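PDB 4OW5: fusolin from Unidentified entomopoxvirus, which probably binds chitin through a copper-dependent lytic polysaccharide mono-oxygenase-like domain, enhances viral virulence and crystallizes in vivo into viral spindles. Local coordinates for residues A[10-15]-A[64-69]; A[91-96]-A[226-231]; A[145-150]-A[213-218]. All blocks are in the same frame, centred on the assembly; numbering follows the deposited sequence.

Contact 1 of 3, residues A[10-15]-A[64-69]; sequences RQRRCN and QQDNEY. With EDO (1,2-ethanediol), chain F; EDO (1,2-ethanediol), chain H; EDO (1,2-ethanediol), chain D.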
loop_
_atom_site.group_PDB
_atom_site.type_symbol
_atom_site.label_atom_id
_atom_site.label_comp_id
_atom_site.label_asym_id
_atom_site.label_seq_id
_atom_site.Cartn_x
_atom_site.Cartn_y
_atom_site.Cartn_z
ATOM N N ARG A 10 16.723 9.015 4.816
ATOM C CA ARG A 10 15.849 9.157 5.985
ATOM C C ARG A 10 16.304 10.270 6.925
ATOM O O ARG A 10 15.494 11.121 7.322
ATOM C CB ARG A 10 15.802 7.835 6.758
ATOM C CG ARG A 10 14.806 7.817 7.873
ATOM C CD ARG A 10 14.868 6.478 8.575
ATOM N NE ARG A 10 14.220 5.430 7.781
ATOM C CZ ARG A 10 14.064 4.183 8.194
ATOM N NH1 ARG A 10 14.500 3.818 9.392
ATOM N NH2 ARG A 10 13.444 3.293 7.426
ATOM N N GLN A 11 17.576 10.227 7.324
ATOM C CA GLN A 11 18.101 11.206 8.259
ATOM C C GLN A 11 18.214 12.598 7.617
ATOM O O GLN A 11 18.132 13.595 8.329
ATOM C CB GLN A 11 19.431 10.774 8.869
ATOM C CG GLN A 11 20.700 11.027 8.058
ATOM C CD GLN A 11 20.779 10.307 6.748
ATOM O OE1 GLN A 11 20.148 9.292 6.523
ATOM N NE2 GLN A 11 21.636 10.766 5.896
ATOM N N ARG A 12 18.474 12.655 6.321
ATOM C CA ARG A 12 18.530 13.910 5.587
ATOM C C ARG A 12 17.142 14.574 5.551
ATOM O O ARG A 12 17.040 15.778 5.770
ATOM C CB ARG A 12 19.038 13.683 4.147
ATOM C CG ARG A 12 19.085 14.952 3.293
ATOM C CD ARG A 12 19.863 16.080 3.925
ATOM N NE ARG A 12 19.811 17.284 3.102
ATOM C CZ ARG A 12 20.281 18.473 3.464
ATOM N NH1 ARG A 12 20.882 18.633 4.642
ATOM N NH2 ARG A 12 20.153 19.514 2.653
ATOM N N ARG A 13 16.086 13.805 5.301
ATOM C CA ARG A 13 14.721 14.359 5.349
ATOM C C ARG A 13 14.419 14.938 6.743
ATOM O O ARG A 13 13.853 16.032 6.845
ATOM C CB ARG A 13 13.672 13.307 4.987
ATOM C CG ARG A 13 12.243 13.826 5.031
ATOM C CD ARG A 13 11.235 12.749 4.722
ATOM N NE ARG A 13 11.081 12.571 3.286
ATOM C CZ ARG A 13 10.159 13.142 2.515
ATOM N NH1 ARG A 13 9.276 13.993 3.035
ATOM N NH2 ARG A 13 10.116 12.876 1.214
ATOM N N CYS A 14 14.775 14.215 7.802
ATOM C CA CYS A 14 14.525 14.694 9.162
ATOM C C CYS A 14 15.297 15.982 9.420
ATOM O O CYS A 14 14.731 16.903 9.976
ATOM C CB CYS A 14 14.856 13.626 10.200
ATOM S SG CYS A 14 13.768 12.174 10.120
ATOM N N ASN A 15 16.540 16.049 9.007
ATOM C CA ASN A 15 17.365 17.252 9.174
ATOM C C ASN A 15 16.738 18.453 8.470
ATOM O O ASN A 15 16.474 19.464 9.127
ATOM C CB ASN A 15 18.786 17.032 8.639
ATOM C CG ASN A 15 19.705 18.223 8.868
ATOM O OD1 ASN A 15 20.141 18.485 9.967
ATOM N ND2 ASN A 15 19.916 19.028 7.877
ATOM N N GLN A 64 21.693 16.851 13.098
ATOM C CA GLN A 64 22.724 17.746 12.560
ATOM C C GLN A 64 23.782 17.004 11.792
ATOM O O GLN A 64 24.296 17.549 10.815
ATOM C CB GLN A 64 23.402 18.524 13.694
ATOM C CG GLN A 64 24.472 19.547 13.232
ATOM C CD GLN A 64 25.571 19.826 14.229
ATOM O OE1 GLN A 64 26.110 18.923 14.873
ATOM N NE2 GLN A 64 26.054 21.060 14.242
ATOM N N GLN A 65 24.139 15.777 12.212
ATOM C CA GLN A 65 25.211 15.008 11.551
ATOM C C GLN A 65 24.678 14.137 10.434
ATOM O O GLN A 65 25.149 13.017 10.266
ATOM C CB GLN A 65 25.937 14.146 12.600
ATOM C CG GLN A 65 26.692 14.983 13.634
ATOM C CD GLN A 65 27.877 15.688 13.022
ATOM O OE1 GLN A 65 28.816 15.069 12.514
ATOM N NE2 GLN A 65 27.815 16.992 12.922
ATOM N N ASP A 66 23.776 14.667 9.607
ATOM C CA ASP A 66 23.153 13.912 8.530
ATOM C C ASP A 66 24.151 13.539 7.432
ATOM O O ASP A 66 23.866 12.621 6.712
ATOM C CB ASP A 66 21.942 14.660 7.940
ATOM C CG ASP A 66 22.181 16.017 7.284
ATOM O OD1 ASP A 66 23.318 16.569 7.408
ATOM O OD2 ASP A 66 21.238 16.546 6.699
ATOM N N ASN A 67 25.337 14.179 7.361
ATOM C CA ASN A 67 26.389 13.873 6.396
ATOM C C ASN A 67 27.462 12.965 7.037
ATOM O O ASN A 67 28.436 12.649 6.367
ATOM C CB ASN A 67 26.988 15.188 5.866
ATOM C CG ASN A 67 27.787 15.956 6.906
ATOM O OD1 ASN A 67 27.732 15.673 8.112
ATOM N ND2 ASN A 67 28.491 16.960 6.483
ATOM N N GLU A 68 27.304 12.565 8.333
ATOM C CA GLU A 68 28.277 11.720 9.018
ATOM C C GLU A 68 27.607 10.468 9.618
ATOM O O GLU A 68 27.869 10.078 10.752
ATOM C CB GLU A 68 29.047 12.523 10.088
ATOM C CG GLU A 68 30.373 11.886 10.463
ATOM C CD GLU A 68 31.212 12.724 11.409
ATOM O OE1 GLU A 68 32.202 13.336 10.945
ATOM O OE2 GLU A 68 30.845 12.826 12.600
ATOM N N TYR A 69 26.804 9.785 8.804
ATOM C CA TYR A 69 26.221 8.510 9.191
ATOM C C TYR A 69 27.219 7.501 8.712
ATOM O O TYR A 69 27.096 6.943 7.616
ATOM C CB TYR A 69 24.810 8.315 8.619
ATOM C CG TYR A 69 23.741 8.876 9.519
ATOM C CD1 TYR A 69 23.743 10.212 9.884
ATOM C CD2 TYR A 69 22.698 8.076 9.977
ATOM C CE1 TYR A 69 22.804 10.716 10.774
ATOM C CE2 TYR A 69 21.701 8.588 10.788
ATOM C CZ TYR A 69 21.777 9.900 11.228
ATOM O OH TYR A 69 20.814 10.410 12.059
HETATM C C1 EDO F . 17.215 19.619 -0.112
HETATM O O1 EDO F . 18.595 19.946 -0.032
HETATM C C2 EDO F . 16.939 18.273 0.620
HETATM O O2 EDO F . 18.109 17.456 0.631
HETATM C C1 EDO H . 15.521 0.572 10.309
HETATM O O1 EDO H . 16.142 -0.410 11.066
HETATM C C2 EDO H . 14.063 0.799 10.722
HETATM O O2 EDO H . 13.433 1.247 9.546
HETATM C C1 EDO D . 18.671 23.287 9.813
HETATM O O1 EDO D . 19.710 22.521 10.380
HETATM C C2 EDO D . 17.317 22.774 10.310
HETATM O O2 EDO D . 16.464 22.493 9.217
#

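Contact 2 of 3, residues A[91-96]-A[226-231]; sequences YLCAAH and YNCADV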
loop_
_atom_site.group_PDB
_atom_site.type_symbol
_atom_site.label_atom_id
_atom_site.label_comp_id
_atom_site.label_asym_id
_atom_site.label_seq_id
_atom_site.Cartn_x
_atom_site.Cartn_y
_atom_site.Cartn_z
ATOM N N TYR A 91 21.706 -1.772 13.739
ATOM C CA TYR A 91 21.427 -0.323 13.701
ATOM C C TYR A 91 21.939 0.239 12.365
ATOM O O TYR A 91 22.729 1.191 12.307
ATOM C CB TYR A 91 22.048 0.393 14.900
ATOM C CG TYR A 91 21.366 0.061 16.207
ATOM C CD1 TYR A 91 20.061 0.455 16.450
ATOM C CD2 TYR A 91 21.995 -0.725 17.164
ATOM C CE1 TYR A 91 19.443 0.198 17.667
ATOM C CE2 TYR A 91 21.342 -1.084 18.350
ATOM C CZ TYR A 91 20.081 -0.579 18.614
ATOM O OH TYR A 91 19.439 -0.806 19.807
ATOM N N LEU A 92 21.512 -0.408 11.280
ATOM C CA LEU A 92 21.967 -0.090 9.943
ATOM C C LEU A 92 21.632 1.343 9.507
ATOM O O LEU A 92 22.456 1.945 8.829
ATOM C CB LEU A 92 21.414 -1.084 8.910
ATOM C CG LEU A 92 22.279 -2.329 8.647
ATOM C CD1 LEU A 92 22.337 -3.218 9.886
ATOM C CD2 LEU A 92 21.746 -3.114 7.454
ATOM N N CYS A 93 20.448 1.888 9.853
ATOM C CA CYS A 93 20.115 3.242 9.413
ATOM C C CYS A 93 20.853 4.299 10.248
ATOM O O CYS A 93 20.835 5.463 9.854
ATOM C CB CYS A 93 18.607 3.468 9.435
ATOM S SG CYS A 93 17.673 2.342 8.347
ATOM N N ALA A 94 21.434 3.914 11.405
ATOM C CA ALA A 94 22.265 4.777 12.244
ATOM C C ALA A 94 23.756 4.613 11.914
ATOM O O ALA A 94 24.579 5.237 12.574
ATOM C CB ALA A 94 22.048 4.420 13.685
ATOM N N ALA A 95 24.117 3.730 10.945
ATOM C CA ALA A 95 25.492 3.326 10.650
ATOM C C ALA A 95 26.196 2.825 11.943
ATOM O O ALA A 95 27.380 3.081 12.169
ATOM C CB ALA A 95 26.253 4.468 10.011
ATOM N N HIS A 96 25.440 2.093 12.786
ATOM C CA HIS A 96 25.919 1.510 14.035
ATOM C C HIS A 96 26.521 2.560 15.009
ATOM O O HIS A 96 27.453 2.251 15.742
ATOM C CB HIS A 96 26.935 0.357 13.763
ATOM C CG HIS A 96 27.183 -0.530 14.945
ATOM N ND1 HIS A 96 28.457 -0.668 15.499
ATOM C CD2 HIS A 96 26.311 -1.237 15.688
ATOM C CE1 HIS A 96 28.320 -1.479 16.540
ATOM N NE2 HIS A 96 27.052 -1.854 16.698
ATOM N N TYR A 226 26.759 5.164 5.422
ATOM C CA TYR A 226 25.625 4.266 5.267
ATOM C C TYR A 226 24.321 5.028 5.474
ATOM O O TYR A 226 24.122 5.625 6.532
ATOM C CB TYR A 226 25.728 3.113 6.261
ATOM C CG TYR A 226 27.011 2.307 6.158
ATOM C CD1 TYR A 226 27.029 1.062 5.541
ATOM C CD2 TYR A 226 28.199 2.781 6.700
ATOM C CE1 TYR A 226 28.202 0.306 5.466
ATOM C CE2 TYR A 226 29.381 2.035 6.630
ATOM C CZ TYR A 226 29.382 0.810 5.983
ATOM O OH TYR A 226 30.568 0.149 5.817
ATOM N N ASN A 227 23.431 5.012 4.492
ATOM C CA ASN A 227 22.134 5.705 4.591
ATOM C C ASN A 227 20.978 4.852 4.112
ATOM O O ASN A 227 21.067 4.240 3.041
ATOM C CB ASN A 227 22.116 6.958 3.718
ATOM C CG ASN A 227 22.932 8.160 4.093
ATOM O OD1 ASN A 227 22.753 9.182 3.467
ATOM N ND2 ASN A 227 23.718 8.167 5.146
ATOM N N CYS A 228 19.850 4.918 4.850
ATOM C CA CYS A 228 18.568 4.345 4.486
ATOM C C CYS A 228 17.753 5.380 3.765
ATOM O O CYS A 228 17.728 6.528 4.189
ATOM C CB CYS A 228 17.817 3.855 5.729
ATOM S SG CYS A 228 18.597 2.446 6.527
ATOM N N ALA A 229 17.060 4.983 2.703
ATOM C CA ALA A 229 16.115 5.836 1.983
ATOM C C ALA A 229 14.794 5.065 1.858
ATOM O O ALA A 229 14.788 3.929 1.395
ATOM C CB ALA A 229 16.647 6.202 0.630
ATOM N N ASP A 230 13.707 5.684 2.278
ATOM C CA ASP A 230 12.355 5.110 2.237
ATOM C C ASP A 230 11.687 5.457 0.901
ATOM O O ASP A 230 11.708 6.607 0.461
ATOM C CB ASP A 230 11.528 5.627 3.407
ATOM C CG ASP A 230 12.180 5.315 4.746
ATOM O OD1 ASP A 230 12.271 4.102 5.098
ATOM O OD2 ASP A 230 12.619 6.278 5.441
ATOM N N VAL A 231 11.114 4.478 0.263
ATOM C CA VAL A 231 10.524 4.605 -1.075
ATOM C C VAL A 231 9.255 3.745 -1.218
ATOM O O VAL A 231 9.162 2.649 -0.667
ATOM C CB VAL A 231 11.567 4.175 -2.176
ATOM C CG1 VAL A 231 11.065 4.450 -3.611
ATOM C CG2 VAL A 231 12.943 4.797 -1.971
HETATM O O HOH W 1 19.916 6.450 7.243
#

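Contact 3 of 3, residues A[145-150]-A[213-218]; sequences EPSFFE and VRWQRN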
loop_
_atom_site.group_PDB
_atom_site.type_symbol
_atom_site.label_atom_id
_atom_site.label_comp_id
_atom_site.label_asym_id
_atom_site.label_seq_id
_atom_site.Cartn_x
_atom_site.Cartn_y
_atom_site.Cartn_z
ATOM N N GLU A 145 38.036 10.772 -2.768
ATOM C CA GLU A 145 38.381 9.805 -3.792
ATOM C C GLU A 145 39.747 9.188 -3.469
ATOM O O GLU A 145 40.606 9.894 -2.947
ATOM C CB GLU A 145 38.406 10.454 -5.180
ATOM C CG GLU A 145 37.031 10.703 -5.781
ATOM C CD GLU A 145 36.190 9.447 -5.956
ATOM O OE1 GLU A 145 36.748 8.363 -6.236
ATOM O OE2 GLU A 145 34.957 9.550 -5.804
ATOM N N PRO A 146 39.974 7.900 -3.758
ATOM C CA PRO A 146 39.057 6.969 -4.448
ATOM C C PRO A 146 37.932 6.440 -3.520
ATOM O O PRO A 146 38.065 6.385 -2.301
ATOM C CB PRO A 146 39.988 5.834 -4.911
ATOM C CG PRO A 146 41.122 5.844 -3.942
ATOM C CD PRO A 146 41.282 7.277 -3.482
ATOM N N SER A 147 36.853 6.016 -4.126
ATOM C CA SER A 147 35.723 5.480 -3.392
ATOM C C SER A 147 34.860 4.640 -4.294
ATOM O O SER A 147 35.073 4.584 -5.519
ATOM C CB SER A 147 34.906 6.620 -2.800
ATOM O OG SER A 147 34.310 7.385 -3.838
ATOM N N PHE A 148 33.909 3.946 -3.690
ATOM C CA PHE A 148 32.942 3.138 -4.431
ATOM C C PHE A 148 31.618 3.117 -3.671
ATOM O O PHE A 148 31.553 3.452 -2.482
ATOM C CB PHE A 148 33.460 1.705 -4.666
ATOM C CG PHE A 148 33.560 0.807 -3.456
ATOM C CD1 PHE A 148 34.724 0.745 -2.713
ATOM C CD2 PHE A 148 32.501 -0.022 -3.089
ATOM C CE1 PHE A 148 34.830 -0.122 -1.626
ATOM C CE2 PHE A 148 32.597 -0.838 -1.965
ATOM C CZ PHE A 148 33.791 -0.940 -1.292
ATOM N N PHE A 149 30.580 2.695 -4.361
ATOM C CA PHE A 149 29.243 2.600 -3.773
ATOM C C PHE A 149 28.703 1.215 -3.853
ATOM O O PHE A 149 29.062 0.449 -4.747
ATOM C CB PHE A 149 28.253 3.511 -4.513
ATOM C CG PHE A 149 28.391 4.975 -4.218
ATOM C CD1 PHE A 149 29.373 5.736 -4.836
ATOM C CD2 PHE A 149 27.501 5.614 -3.365
ATOM C CE1 PHE A 149 29.498 7.089 -4.559
ATOM C CE2 PHE A 149 27.622 6.964 -3.098
ATOM C CZ PHE A 149 28.644 7.685 -3.661
ATOM N N GLU A 150 27.816 0.906 -2.924
ATOM C CA GLU A 150 26.994 -0.288 -2.951
ATOM C C GLU A 150 25.603 0.152 -2.664
ATOM O O GLU A 150 25.417 0.999 -1.796
ATOM C CB GLU A 150 27.444 -1.356 -1.971
ATOM C CG GLU A 150 28.822 -1.867 -2.257
ATOM C CD GLU A 150 29.271 -2.969 -1.329
ATOM O OE1 GLU A 150 28.941 -2.889 -0.127
ATOM O OE2 GLU A 150 29.995 -3.881 -1.785
ATOM N N VAL A 213 22.246 2.568 0.966
ATOM C CA VAL A 213 23.401 3.046 0.192
ATOM C C VAL A 213 24.613 3.127 1.101
ATOM O O VAL A 213 24.580 3.781 2.160
ATOM C CB VAL A 213 23.134 4.417 -0.457
ATOM C CG1 VAL A 213 24.367 4.927 -1.218
ATOM C CG2 VAL A 213 21.945 4.355 -1.399
ATOM N N ARG A 214 25.695 2.517 0.627
ATOM C CA ARG A 214 26.993 2.509 1.248
ATOM C C ARG A 214 27.968 3.263 0.352
ATOM O O ARG A 214 28.102 2.903 -0.813
ATOM C CB ARG A 214 27.475 1.078 1.425
ATOM C CG ARG A 214 28.841 1.009 2.094
ATOM C CD ARG A 214 29.337 -0.404 2.096
ATOM N NE ARG A 214 30.663 -0.517 2.693
ATOM C CZ ARG A 214 31.544 -1.481 2.422
ATOM N NH1 ARG A 214 31.252 -2.438 1.545
ATOM N NH2 ARG A 214 32.717 -1.503 3.036
ATOM N N TRP A 215 28.617 4.293 0.867
ATOM C CA TRP A 215 29.647 5.062 0.152
ATOM C C TRP A 215 30.935 4.789 0.895
ATOM O O TRP A 215 31.095 5.218 2.040
ATOM C CB TRP A 215 29.331 6.557 0.076
ATOM C CG TRP A 215 30.423 7.358 -0.584
ATOM C CD1 TRP A 215 31.210 6.980 -1.635
ATOM C CD2 TRP A 215 30.803 8.701 -0.266
ATOM N NE1 TRP A 215 32.073 7.993 -1.967
ATOM C CE2 TRP A 215 31.850 9.060 -1.143
ATOM C CE3 TRP A 215 30.365 9.636 0.677
ATOM C CZ2 TRP A 215 32.484 10.311 -1.086
ATOM C CZ3 TRP A 215 30.995 10.878 0.733
ATOM C CH2 TRP A 215 32.047 11.199 -0.133
ATOM N N GLN A 216 31.783 3.952 0.321
ATOM C CA GLN A 216 32.980 3.474 0.984
ATOM C C GLN A 216 34.236 4.091 0.390
ATOM O O GLN A 216 34.464 3.993 -0.801
ATOM C CB GLN A 216 33.046 1.948 0.853
ATOM C CG GLN A 216 34.291 1.283 1.496
ATOM C CD GLN A 216 34.406 1.543 2.969
ATOM O OE1 GLN A 216 33.500 1.206 3.760
ATOM N NE2 GLN A 216 35.527 2.094 3.404
ATOM N N ARG A 217 35.055 4.706 1.238
ATOM C CA ARG A 217 36.349 5.232 0.837
ATOM C C ARG A 217 37.334 4.079 0.664
ATOM O O ARG A 217 37.422 3.191 1.508
ATOM C CB ARG A 217 36.888 6.224 1.869
ATOM C CG ARG A 217 36.012 7.444 2.038
ATOM C CD ARG A 217 36.651 8.467 2.956
ATOM N NE ARG A 217 37.867 9.031 2.370
ATOM C CZ ARG A 217 38.656 9.911 2.967
ATOM N NH1 ARG A 217 38.366 10.358 4.181
ATOM N NH2 ARG A 217 39.729 10.380 2.341
ATOM N N ASN A 218 38.070 4.096 -0.435
ATOM C CA ASN A 218 39.107 3.100 -0.702
ATOM C C ASN A 218 40.399 3.549 -0.066
ATOM O O ASN A 218 41.265 4.028 -0.801
ATOM C CB ASN A 218 39.345 2.957 -2.198
ATOM C CG ASN A 218 38.346 2.168 -2.910
ATOM O OD1 ASN A 218 37.424 2.722 -3.494
ATOM N ND2 ASN A 218 38.569 0.881 -2.980
HETATM O O HOH W 2 41.605 9.202 0.072
HETATM O O HOH W 3 38.817 8.294 -0.260
#

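Contact 1 of 3, residues A[10-15]-A[64-69]
Gln11 lays its aliphatic arm flat on the Tyr69 ring: CG of Gln11 lies 3.5 Å from the centroid of the Tyr69 ring and 14° off its normal, a CH-pi contact over the middle of one face. CB of Gln11 follows toward the hydroxyl end, 3.4 Å from CZ of Tyr69. The torsions explain the fit. CG of Gln11 stands between the backbone N and the carbonyl carbon (chi1 82°), and the chain bends again at chi2, which turns the amide off the ring and toward the turn ahead of Tyr69. There NE2 of Gln11 donates to the backbone O of Asp66 at 3.0 Å, arriving in the carbonyl plane on a lone pair; the same nitrogen is also hydrogen-bonded to Asn227 OD1 on strand 223-234. The hydroxyl of Tyr69 is hydrogen-bonded to Met62 O, so the ring is held at its far end as well. Residues 10-15 belong to helix 10-17, shortly after the N-terminal strand 2-6 of the mono-oxygenase domain, and 65-68 form a type I beta turn, closed by Glu68 N to Gln65 O at 2.9 Å, that leads from helix 52-64 to strand 70-72. At the next residue of the helix after Gln11, Arg12 NH1 and Asp66 OD2 make a salt bridge of 3.0 Å with a nearly straight N-H...O angle of 171°. The carboxylate oxygen lies in the guanidinium plane and is met on its syn side. Asn15 CB also packs against OD2 of Asp66, at 3.2 Å. NE and NH2 of Arg12 each donate to one oxygen of a 1,2-ethanediol, probably from the crystallisation liquor. Beyond the turn, Glu68 OE1 is hydrogen-bonded to His1 NE2, which brings this loop beside the metal-binding N terminus.

Contact 2 of 3, residues A[91-96]-A[226-231]
Cys93 SG and Cys228 SG are joined at 2.0 Å, and this disulfide is the tight part of the contact. Its chi3 of -86° is close to the 90° magnitude preferred by an unstrained bridge. The bridge brings the CA atoms of Cys93 and Cys228 to 5.3 Å. Next to it the packing is looser: CB of Ala95 rests 4.0 Å from CB of Tyr226, while the Tyr226 ring leads off toward strand 209-217, where the side chain touches Tyr212. The disulfide thus fastens the long loop between helix 80-87 and strand 120-123 to strand 223-234, a central strand of the larger beta-sheet in this fibronectin type III-like domain. Between the two backbones, direct contact gives way to a single ordered water, within a contact whose touching residues are all buried. Water 1 donates to Cys93 O at 2.9 Å and accepts from Cys228 N at 2.8 Å, a single-water bridge running alongside the disulfide. The loop has further anchors, since Asp112 OD1 is hydrogen-bonded to Cys93 N and Tyr212 OH to Leu92 O.

Contact 3 of 3, residues A[145-150]-A[213-218]
Strands 147-154 and 209-217 are antiparallel neighbours in the larger sheet of the mono-oxygenase domain, and this contact joins their ends beside the metal site. The short segments run at 160° to each other, and reciprocal N-H...O=C bonds link the hydrogen-bonded pairs Phe148-Gln216 and Glu150-Arg214. On the face bearing Ser147, Phe149 and Trp215, the Phe149 ring and the five-membered ring of Trp215 form an offset stack, centroids 4.3 Å apart and planes at 11°. CZ of Phe149 comes within 3.3 Å of CD1 of Trp215. NE1 of Trp215 donates, near the ring plane, to OG of Ser147 at 3.0 Å; OG in turn donates to Glu145 OE2. Tyr196 and Phe138 extend this aromatic layer toward the four-stranded sheet, as expected of a beta-sandwich core. On the sheet face bearing Phe148, Gln216, Glu150 and Arg214, CB of Gln216 sits 3.8 Å from the centroid of the Phe148 ring, over the ring. Arg214 runs extended beside Glu150 and NH1 of Arg214 bonds to OE1 of Glu150 at 2.9 Å, a salt bridge approached from above the carboxylate plane. At the Pro146-Arg217 end, water 3 spans Pro146 O and Arg217 NE, and Arg217 packs on His144, a copper- or zinc-binding residue of this protein, with no metal on it in this model.

Overall arrangement
From the N terminus, contact 1 closes first, returning the turn after helix 52-64 to helix 10-17 around a largely helical excursion. Contact 2 then opens at 91-96 and closes only at 226-231; contact 3 both opens and closes within that span. Contacts 1 and 2 lie in series but touch: Arg10 NH2 forms a 2.7 Å salt bridge with Asp230 OD1, and Tyr69 packs on Cys93 and Ala95. Strands 209-217 and 223-234 are sheet neighbours, so contact 2 continues into contact 3, with Asn227 N 2.9 Å from Val213 O. Contact 1 ties helix 10-17 to the turn before strand 70-72, contact 2 fastens a loop to the larger sheet, and contact 3 pairs two of its strands.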